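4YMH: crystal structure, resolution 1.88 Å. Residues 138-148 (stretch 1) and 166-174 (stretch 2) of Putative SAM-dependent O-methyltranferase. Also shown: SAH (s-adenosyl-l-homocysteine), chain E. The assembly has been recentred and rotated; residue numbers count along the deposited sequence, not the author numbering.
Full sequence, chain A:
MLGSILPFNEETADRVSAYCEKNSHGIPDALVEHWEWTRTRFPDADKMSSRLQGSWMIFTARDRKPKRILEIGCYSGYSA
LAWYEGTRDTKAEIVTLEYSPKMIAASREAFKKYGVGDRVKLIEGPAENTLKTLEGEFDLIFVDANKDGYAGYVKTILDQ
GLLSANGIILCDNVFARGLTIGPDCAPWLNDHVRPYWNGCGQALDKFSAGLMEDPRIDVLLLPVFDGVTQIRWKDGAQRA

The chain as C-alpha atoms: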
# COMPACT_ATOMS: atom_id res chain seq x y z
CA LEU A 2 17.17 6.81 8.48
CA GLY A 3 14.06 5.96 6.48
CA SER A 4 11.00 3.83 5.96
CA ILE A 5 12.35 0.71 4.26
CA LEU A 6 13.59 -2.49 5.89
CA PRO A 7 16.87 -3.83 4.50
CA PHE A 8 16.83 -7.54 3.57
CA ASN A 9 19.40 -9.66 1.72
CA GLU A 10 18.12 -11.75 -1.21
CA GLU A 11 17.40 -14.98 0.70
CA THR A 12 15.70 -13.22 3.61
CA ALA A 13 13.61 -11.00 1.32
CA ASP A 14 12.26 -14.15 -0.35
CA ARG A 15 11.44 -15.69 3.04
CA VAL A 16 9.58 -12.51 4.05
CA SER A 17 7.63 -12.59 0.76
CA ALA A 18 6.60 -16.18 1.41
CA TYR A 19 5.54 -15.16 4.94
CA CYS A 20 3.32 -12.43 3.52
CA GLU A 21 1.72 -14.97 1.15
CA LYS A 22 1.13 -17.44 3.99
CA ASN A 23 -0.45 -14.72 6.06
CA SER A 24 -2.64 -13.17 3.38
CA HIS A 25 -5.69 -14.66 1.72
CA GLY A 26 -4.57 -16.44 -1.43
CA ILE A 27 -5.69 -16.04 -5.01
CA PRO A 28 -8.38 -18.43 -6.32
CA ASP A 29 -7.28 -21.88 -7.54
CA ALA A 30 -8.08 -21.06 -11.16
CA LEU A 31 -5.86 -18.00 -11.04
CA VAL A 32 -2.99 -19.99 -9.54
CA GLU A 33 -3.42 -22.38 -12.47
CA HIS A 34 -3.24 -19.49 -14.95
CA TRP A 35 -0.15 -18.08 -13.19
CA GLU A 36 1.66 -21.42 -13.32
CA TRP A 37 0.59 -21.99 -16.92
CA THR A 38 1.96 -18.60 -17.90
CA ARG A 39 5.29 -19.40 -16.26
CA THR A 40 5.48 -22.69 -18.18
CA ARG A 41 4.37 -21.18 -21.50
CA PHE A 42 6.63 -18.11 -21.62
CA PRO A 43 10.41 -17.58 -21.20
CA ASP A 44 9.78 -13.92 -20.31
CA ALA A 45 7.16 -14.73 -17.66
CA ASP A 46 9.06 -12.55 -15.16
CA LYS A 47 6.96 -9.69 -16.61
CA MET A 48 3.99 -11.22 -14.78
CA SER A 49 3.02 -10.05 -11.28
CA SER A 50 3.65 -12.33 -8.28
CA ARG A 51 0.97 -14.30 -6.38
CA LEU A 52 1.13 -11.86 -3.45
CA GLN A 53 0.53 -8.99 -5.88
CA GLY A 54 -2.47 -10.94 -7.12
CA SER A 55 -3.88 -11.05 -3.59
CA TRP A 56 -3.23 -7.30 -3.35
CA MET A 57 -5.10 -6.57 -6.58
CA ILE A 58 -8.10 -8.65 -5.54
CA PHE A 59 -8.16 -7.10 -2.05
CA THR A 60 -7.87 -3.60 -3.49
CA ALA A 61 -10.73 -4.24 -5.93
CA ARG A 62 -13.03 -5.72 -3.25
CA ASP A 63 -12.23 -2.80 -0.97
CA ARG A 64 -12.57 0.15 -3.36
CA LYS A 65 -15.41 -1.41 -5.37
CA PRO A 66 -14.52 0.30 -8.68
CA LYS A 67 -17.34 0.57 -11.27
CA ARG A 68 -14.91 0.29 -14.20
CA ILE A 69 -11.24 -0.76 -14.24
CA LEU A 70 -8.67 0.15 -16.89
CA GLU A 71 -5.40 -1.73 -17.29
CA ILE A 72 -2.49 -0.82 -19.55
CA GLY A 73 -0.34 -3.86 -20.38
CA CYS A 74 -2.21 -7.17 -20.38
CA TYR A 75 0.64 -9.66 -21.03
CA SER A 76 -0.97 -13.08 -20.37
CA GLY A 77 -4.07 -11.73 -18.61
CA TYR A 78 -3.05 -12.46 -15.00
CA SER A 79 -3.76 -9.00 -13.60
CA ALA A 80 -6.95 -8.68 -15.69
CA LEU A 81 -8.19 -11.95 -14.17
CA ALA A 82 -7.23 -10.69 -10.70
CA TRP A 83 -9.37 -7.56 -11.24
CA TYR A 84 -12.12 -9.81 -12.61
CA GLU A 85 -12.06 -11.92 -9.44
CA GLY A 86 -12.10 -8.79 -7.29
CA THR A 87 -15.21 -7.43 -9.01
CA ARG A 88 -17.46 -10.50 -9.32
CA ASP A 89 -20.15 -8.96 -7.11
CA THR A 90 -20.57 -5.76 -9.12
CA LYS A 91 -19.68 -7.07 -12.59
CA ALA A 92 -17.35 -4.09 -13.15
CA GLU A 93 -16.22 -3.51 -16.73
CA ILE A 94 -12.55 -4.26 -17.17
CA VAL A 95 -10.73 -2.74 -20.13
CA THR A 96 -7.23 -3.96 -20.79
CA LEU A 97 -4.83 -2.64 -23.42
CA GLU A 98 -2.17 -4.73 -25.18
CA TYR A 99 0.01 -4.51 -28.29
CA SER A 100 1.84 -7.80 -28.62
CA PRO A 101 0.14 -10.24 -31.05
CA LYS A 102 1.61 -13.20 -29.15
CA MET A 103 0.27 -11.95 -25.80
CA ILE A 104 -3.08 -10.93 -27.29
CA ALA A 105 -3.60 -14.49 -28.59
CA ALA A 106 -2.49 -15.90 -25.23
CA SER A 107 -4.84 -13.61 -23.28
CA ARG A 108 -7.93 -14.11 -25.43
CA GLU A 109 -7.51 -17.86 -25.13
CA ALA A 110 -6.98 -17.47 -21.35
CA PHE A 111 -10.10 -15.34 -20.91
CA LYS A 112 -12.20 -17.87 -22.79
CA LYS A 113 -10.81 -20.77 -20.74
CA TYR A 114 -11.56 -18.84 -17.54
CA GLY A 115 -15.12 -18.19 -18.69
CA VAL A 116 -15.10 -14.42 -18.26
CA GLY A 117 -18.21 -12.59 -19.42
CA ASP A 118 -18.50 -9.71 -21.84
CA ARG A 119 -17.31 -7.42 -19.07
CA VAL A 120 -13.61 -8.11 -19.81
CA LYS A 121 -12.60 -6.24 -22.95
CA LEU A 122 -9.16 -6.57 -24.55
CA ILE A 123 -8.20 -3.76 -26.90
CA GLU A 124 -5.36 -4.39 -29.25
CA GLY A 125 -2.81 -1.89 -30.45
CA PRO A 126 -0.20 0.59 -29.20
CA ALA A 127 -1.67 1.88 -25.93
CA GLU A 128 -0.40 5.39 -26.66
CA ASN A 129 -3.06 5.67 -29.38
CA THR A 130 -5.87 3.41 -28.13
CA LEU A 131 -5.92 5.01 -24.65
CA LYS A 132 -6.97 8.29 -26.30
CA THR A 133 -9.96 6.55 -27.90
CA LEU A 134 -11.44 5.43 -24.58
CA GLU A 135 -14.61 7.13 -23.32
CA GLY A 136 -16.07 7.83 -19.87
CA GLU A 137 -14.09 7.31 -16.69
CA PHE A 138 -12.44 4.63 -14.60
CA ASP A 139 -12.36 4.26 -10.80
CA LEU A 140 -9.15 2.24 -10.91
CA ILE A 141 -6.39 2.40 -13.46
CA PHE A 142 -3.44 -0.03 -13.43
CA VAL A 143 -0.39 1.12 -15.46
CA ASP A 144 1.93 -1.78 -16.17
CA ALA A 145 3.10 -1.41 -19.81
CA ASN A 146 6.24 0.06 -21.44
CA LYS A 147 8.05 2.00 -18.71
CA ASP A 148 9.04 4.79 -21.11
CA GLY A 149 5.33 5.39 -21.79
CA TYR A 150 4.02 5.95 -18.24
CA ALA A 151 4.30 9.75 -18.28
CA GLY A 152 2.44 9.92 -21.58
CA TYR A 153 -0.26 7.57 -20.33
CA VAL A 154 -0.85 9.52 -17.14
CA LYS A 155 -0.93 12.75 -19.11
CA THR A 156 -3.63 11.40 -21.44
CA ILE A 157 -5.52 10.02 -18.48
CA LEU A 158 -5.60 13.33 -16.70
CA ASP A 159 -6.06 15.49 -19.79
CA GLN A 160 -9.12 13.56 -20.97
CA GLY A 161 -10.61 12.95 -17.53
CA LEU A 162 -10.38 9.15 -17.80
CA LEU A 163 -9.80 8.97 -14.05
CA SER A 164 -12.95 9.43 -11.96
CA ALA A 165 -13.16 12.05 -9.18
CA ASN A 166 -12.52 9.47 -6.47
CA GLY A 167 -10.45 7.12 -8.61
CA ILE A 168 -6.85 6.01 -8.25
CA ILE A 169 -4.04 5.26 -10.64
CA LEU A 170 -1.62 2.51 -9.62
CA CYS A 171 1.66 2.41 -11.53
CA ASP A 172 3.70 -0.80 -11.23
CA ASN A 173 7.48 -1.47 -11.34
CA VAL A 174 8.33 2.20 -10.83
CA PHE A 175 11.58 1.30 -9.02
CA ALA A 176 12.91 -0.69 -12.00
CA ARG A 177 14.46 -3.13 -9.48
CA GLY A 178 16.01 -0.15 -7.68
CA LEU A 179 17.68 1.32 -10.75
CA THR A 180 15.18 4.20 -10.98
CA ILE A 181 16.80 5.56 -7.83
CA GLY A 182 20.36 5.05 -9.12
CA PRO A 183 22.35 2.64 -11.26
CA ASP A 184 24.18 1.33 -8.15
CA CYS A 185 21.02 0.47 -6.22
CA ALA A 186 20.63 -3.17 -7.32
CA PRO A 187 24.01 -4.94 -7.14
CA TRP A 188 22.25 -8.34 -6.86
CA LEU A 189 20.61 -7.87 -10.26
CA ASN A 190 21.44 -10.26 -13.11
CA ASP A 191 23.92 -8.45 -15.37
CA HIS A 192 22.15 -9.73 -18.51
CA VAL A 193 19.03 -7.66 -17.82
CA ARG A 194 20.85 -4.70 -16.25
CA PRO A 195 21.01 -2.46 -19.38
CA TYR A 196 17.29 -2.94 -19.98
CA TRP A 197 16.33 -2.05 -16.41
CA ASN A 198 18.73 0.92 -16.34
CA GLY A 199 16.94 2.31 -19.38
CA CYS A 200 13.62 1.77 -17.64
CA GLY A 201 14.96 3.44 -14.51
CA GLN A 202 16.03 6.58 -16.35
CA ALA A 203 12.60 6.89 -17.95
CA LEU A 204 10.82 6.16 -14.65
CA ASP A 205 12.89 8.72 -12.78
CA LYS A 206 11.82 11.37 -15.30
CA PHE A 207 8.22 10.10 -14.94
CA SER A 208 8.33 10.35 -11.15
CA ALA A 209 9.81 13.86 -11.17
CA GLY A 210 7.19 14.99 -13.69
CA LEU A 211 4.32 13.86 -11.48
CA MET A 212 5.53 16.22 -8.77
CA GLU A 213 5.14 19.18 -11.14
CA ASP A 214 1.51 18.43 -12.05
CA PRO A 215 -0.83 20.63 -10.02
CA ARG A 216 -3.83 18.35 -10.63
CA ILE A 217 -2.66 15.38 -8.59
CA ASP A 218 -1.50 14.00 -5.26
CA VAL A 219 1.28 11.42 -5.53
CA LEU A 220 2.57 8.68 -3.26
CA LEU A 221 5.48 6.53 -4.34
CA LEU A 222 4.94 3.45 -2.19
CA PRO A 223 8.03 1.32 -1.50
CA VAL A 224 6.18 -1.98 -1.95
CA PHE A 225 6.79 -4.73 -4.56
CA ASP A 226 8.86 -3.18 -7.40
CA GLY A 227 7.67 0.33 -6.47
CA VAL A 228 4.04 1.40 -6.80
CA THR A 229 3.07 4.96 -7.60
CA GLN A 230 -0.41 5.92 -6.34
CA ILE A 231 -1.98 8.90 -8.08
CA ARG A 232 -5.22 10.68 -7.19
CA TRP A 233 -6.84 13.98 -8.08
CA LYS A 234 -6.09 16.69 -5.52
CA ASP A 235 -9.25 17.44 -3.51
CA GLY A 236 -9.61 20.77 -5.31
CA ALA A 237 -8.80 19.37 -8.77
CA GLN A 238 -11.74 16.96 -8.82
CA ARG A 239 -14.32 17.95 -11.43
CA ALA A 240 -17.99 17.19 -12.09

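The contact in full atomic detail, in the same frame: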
# COMPACT_ATOMS: atom_id res chain seq x y z
N PHE A 138 -12.76 5.84 -15.34
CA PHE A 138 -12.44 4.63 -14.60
C PHE A 138 -12.15 4.97 -13.14
O PHE A 138 -11.55 6.00 -12.85
CB PHE A 138 -11.25 3.92 -15.26
CG PHE A 138 -11.51 3.45 -16.67
CD1 PHE A 138 -11.21 4.27 -17.75
CD2 PHE A 138 -12.04 2.20 -16.92
CE1 PHE A 138 -11.45 3.85 -19.05
CE2 PHE A 138 -12.29 1.77 -18.22
CZ PHE A 138 -11.99 2.60 -19.28
N ASP A 139 -12.57 4.09 -12.24
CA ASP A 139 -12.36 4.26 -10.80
C ASP A 139 -11.02 3.69 -10.38
O ASP A 139 -10.48 4.05 -9.33
CB ASP A 139 -13.46 3.57 -9.99
CG ASP A 139 -14.80 4.23 -10.12
OD1 ASP A 139 -14.85 5.43 -10.45
OD2 ASP A 139 -15.81 3.54 -9.86
N LEU A 140 -10.48 2.78 -11.19
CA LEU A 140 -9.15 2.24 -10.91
C LEU A 140 -8.44 2.03 -12.22
O LEU A 140 -8.98 1.44 -13.16
CB LEU A 140 -9.23 0.93 -10.12
CG LEU A 140 -7.89 0.37 -9.61
CD1 LEU A 140 -8.09 -0.43 -8.34
CD2 LEU A 140 -7.17 -0.50 -10.66
N ILE A 141 -7.21 2.55 -12.28
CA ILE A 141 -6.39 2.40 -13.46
C ILE A 141 -5.04 1.80 -13.09
O ILE A 141 -4.34 2.33 -12.24
CB ILE A 141 -6.18 3.77 -14.17
CG1 ILE A 141 -7.55 4.41 -14.47
CG2 ILE A 141 -5.36 3.59 -15.43
CD1 ILE A 141 -7.48 5.73 -15.21
N PHE A 142 -4.69 0.68 -13.70
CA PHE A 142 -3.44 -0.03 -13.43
C PHE A 142 -2.49 0.15 -14.61
O PHE A 142 -2.76 -0.37 -15.69
CB PHE A 142 -3.74 -1.52 -13.19
CG PHE A 142 -2.55 -2.35 -12.77
CD1 PHE A 142 -1.75 -1.96 -11.70
CD2 PHE A 142 -2.27 -3.55 -13.42
CE1 PHE A 142 -0.66 -2.74 -11.30
CE2 PHE A 142 -1.20 -4.34 -13.02
CZ PHE A 142 -0.38 -3.93 -11.96
N VAL A 143 -1.38 0.86 -14.40
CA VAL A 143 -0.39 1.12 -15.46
C VAL A 143 0.77 0.16 -15.33
O VAL A 143 1.53 0.22 -14.36
CB VAL A 143 0.14 2.56 -15.40
CG1 VAL A 143 1.09 2.86 -16.59
CG2 VAL A 143 -1.02 3.52 -15.40
N ASP A 144 0.92 -0.74 -16.29
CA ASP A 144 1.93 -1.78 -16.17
C ASP A 144 2.50 -2.14 -17.55
O ASP A 144 2.81 -3.29 -17.79
CB ASP A 144 1.31 -3.01 -15.49
CG ASP A 144 2.35 -4.04 -15.03
OD1 ASP A 144 3.54 -3.71 -14.89
OD2 ASP A 144 1.95 -5.21 -14.81
N ALA A 145 2.62 -1.16 -18.44
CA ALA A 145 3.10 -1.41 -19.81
C ALA A 145 4.56 -0.97 -20.01
O ALA A 145 5.40 -1.14 -19.12
CB ALA A 145 2.20 -0.72 -20.81
N ASN A 146 4.87 -0.39 -21.17
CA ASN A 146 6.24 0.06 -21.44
C ASN A 146 6.60 1.21 -20.49
O ASN A 146 5.86 2.20 -20.38
CB ASN A 146 6.41 0.50 -22.90
CG ASN A 146 5.32 1.44 -23.36
OD1 ASN A 146 4.14 1.19 -23.13
ND2 ASN A 146 5.72 2.54 -24.00
N LYS A 147 7.71 1.06 -19.77
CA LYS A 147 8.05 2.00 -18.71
C LYS A 147 8.32 3.39 -19.27
O LYS A 147 8.09 4.39 -18.58
CB LYS A 147 9.25 1.50 -17.91
CG LYS A 147 9.14 0.04 -17.43
CD LYS A 147 7.87 -0.23 -16.61
CE LYS A 147 7.74 -1.73 -16.36
NZ LYS A 147 6.31 -2.16 -16.29
N ASP A 148 8.77 3.47 -20.53
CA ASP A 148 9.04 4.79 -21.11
C ASP A 148 7.75 5.49 -21.56
O ASP A 148 7.79 6.65 -21.99
CB ASP A 148 10.05 4.68 -22.29
CG ASP A 148 9.50 3.91 -23.50
OD1 ASP A 148 8.52 3.17 -23.37
OD2 ASP A 148 10.10 4.00 -24.59
N ASN A 166 -13.04 10.21 -7.61
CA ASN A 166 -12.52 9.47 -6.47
C ASN A 166 -11.65 8.28 -6.86
O ASN A 166 -11.34 7.42 -6.03
CB ASN A 166 -13.68 9.00 -5.58
CG ASN A 166 -14.45 10.16 -4.96
OD1 ASN A 166 -13.87 11.16 -4.54
ND2 ASN A 166 -15.77 10.03 -4.92
N GLY A 167 -11.26 8.23 -8.12
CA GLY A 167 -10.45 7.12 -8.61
C GLY A 167 -8.97 7.18 -8.26
O GLY A 167 -8.45 8.20 -7.79
N ILE A 168 -8.29 6.07 -8.49
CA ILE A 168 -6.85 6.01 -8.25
C ILE A 168 -6.13 5.40 -9.43
O ILE A 168 -6.65 4.50 -10.11
CB ILE A 168 -6.53 5.21 -6.96
CG1 ILE A 168 -5.11 5.49 -6.48
CG2 ILE A 168 -6.79 3.72 -7.15
CD1 ILE A 168 -4.84 4.87 -5.11
N ILE A 169 -4.94 5.89 -9.69
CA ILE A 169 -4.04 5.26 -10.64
C ILE A 169 -2.94 4.56 -9.86
O ILE A 169 -2.33 5.14 -8.98
CB ILE A 169 -3.38 6.26 -11.59
CG1 ILE A 169 -4.42 7.20 -12.20
CG2 ILE A 169 -2.59 5.50 -12.69
CD1 ILE A 169 -3.81 8.31 -13.04
N LEU A 170 -2.70 3.30 -10.20
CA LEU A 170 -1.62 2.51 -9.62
C LEU A 170 -0.62 2.19 -10.71
O LEU A 170 -0.97 1.53 -11.68
CB LEU A 170 -2.16 1.22 -9.01
CG LEU A 170 -3.23 1.44 -7.93
CD1 LEU A 170 -3.90 0.13 -7.55
CD2 LEU A 170 -2.61 2.12 -6.71
N CYS A 171 0.60 2.65 -10.54
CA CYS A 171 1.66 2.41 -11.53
C CYS A 171 2.67 1.41 -10.97
O CYS A 171 3.25 1.64 -9.90
CB CYS A 171 2.35 3.71 -11.91
SG CYS A 171 1.22 5.04 -12.43
N ASP A 172 2.89 0.32 -11.70
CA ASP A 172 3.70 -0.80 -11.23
C ASP A 172 5.15 -0.75 -11.72
O ASP A 172 5.45 -0.14 -12.75
CB ASP A 172 3.04 -2.11 -11.68
CG ASP A 172 3.39 -3.27 -10.81
OD1 ASP A 172 3.68 -3.05 -9.62
OD2 ASP A 172 3.38 -4.42 -11.31
N ASN A 173 6.06 -1.40 -10.98
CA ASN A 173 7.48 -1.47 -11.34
C ASN A 173 8.19 -0.14 -11.43
O ASN A 173 9.18 -0.02 -12.16
CB ASN A 173 7.65 -2.18 -12.69
CG ASN A 173 7.18 -3.61 -12.65
OD1 ASN A 173 6.20 -3.97 -13.31
ND2 ASN A 173 7.88 -4.43 -11.88
N VAL A 174 7.74 0.87 -10.69
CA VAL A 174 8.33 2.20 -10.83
C VAL A 174 9.79 2.25 -10.36
O VAL A 174 10.56 3.12 -10.80
CB VAL A 174 7.43 3.24 -10.10
CG1 VAL A 174 7.98 4.65 -10.19
CG2 VAL A 174 6.05 3.21 -10.75
N SAH E . -0.02 -6.70 -16.20
CA SAH E . 0.59 -7.98 -16.43
CB SAH E . 2.00 -7.83 -16.99
CG SAH E . 2.24 -6.73 -18.02
SD SAH E . 3.86 -6.84 -18.68
C SAH E . 0.65 -8.79 -15.17
O SAH E . 0.76 -9.99 -15.23
OXT SAH E . 0.59 -8.22 -14.09
C5' SAH E . 3.75 -5.49 -19.78
C4' SAH E . 2.90 -5.74 -21.01
O4' SAH E . 2.73 -4.53 -21.72
C3' SAH E . 3.54 -6.70 -21.99
O3' SAH E . 2.67 -7.76 -22.30
C2' SAH E . 3.82 -5.87 -23.21
O2' SAH E . 3.77 -6.58 -24.40
C1' SAH E . 2.81 -4.75 -23.11
N9 SAH E . 3.22 -3.51 -23.78
C8 SAH E . 4.44 -3.00 -23.85
N7 SAH E . 4.43 -1.86 -24.53
C5 SAH E . 3.19 -1.64 -24.90
C6 SAH E . 2.48 -0.60 -25.64
N6 SAH E . 3.16 0.42 -26.12
N1 SAH E . 1.16 -0.71 -25.81
C2 SAH E . 0.51 -1.74 -25.30
N3 SAH E . 1.07 -2.72 -24.61
C4 SAH E . 2.39 -2.72 -24.39

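Stretch 2 enters the contact at Gly 167, whose CA lies 3.2 Å from Asp 139 O. An ideal CB built on this glycine would point toward stretch 1 and fall 3.1 Å from both Phe 138 O and Asp 139 O, so the close approach of the two backbones leaves little room for a side chain here.

From Ile 168 the pairing is regular. Ile 168 N donates to Asp 139 O (3.1 Å, angle at H 155°), and Ile 168 O accepts from Ile 141 N (3.0 Å, 159°), the two bonds straddling Leu 140 as parallel strands require. The strand axes, 15° apart in direction, agree.

Ile 169 makes no backbone N-H bond to stretch 1; its CA instead approaches Ile 141 O at 3.4 Å (angle at H 141°). Its side chain lies on the other face of the sheet, where CG2 reaches Val 143 CG2 at 3.7 Å.

Leu 170 repeats the pattern of Ile 168 with shorter bonds: its N to Ile 141 O and Val 143 N to its O, both 2.8 Å, at 172° and 167°. Its side chain shares a face with Leu 140 and Phe 142, and its CB is 4.2 Å from Phe 142 CD1. Cys 171 returns to the face of Ile 141 and Val 143, with SG 4.0 Å from Val 143 CG2.

Asp 172 N closes the ladder on Val 143 O (3.0 Å, 175°). Asp 172 OD2 lies 3.7 Å from Asp 144 OD1, a proximity of like charges; Lys 147 NZ, 3.5 Å from the same Asp 144 OD1, forms a salt bridge there. Asn 173 OD1 accepts a weak hydrogen bond from Lys 147 NZ (3.5 Å). Asp 144 OD2, meanwhile, accepts from SAH N at 2.8 Å.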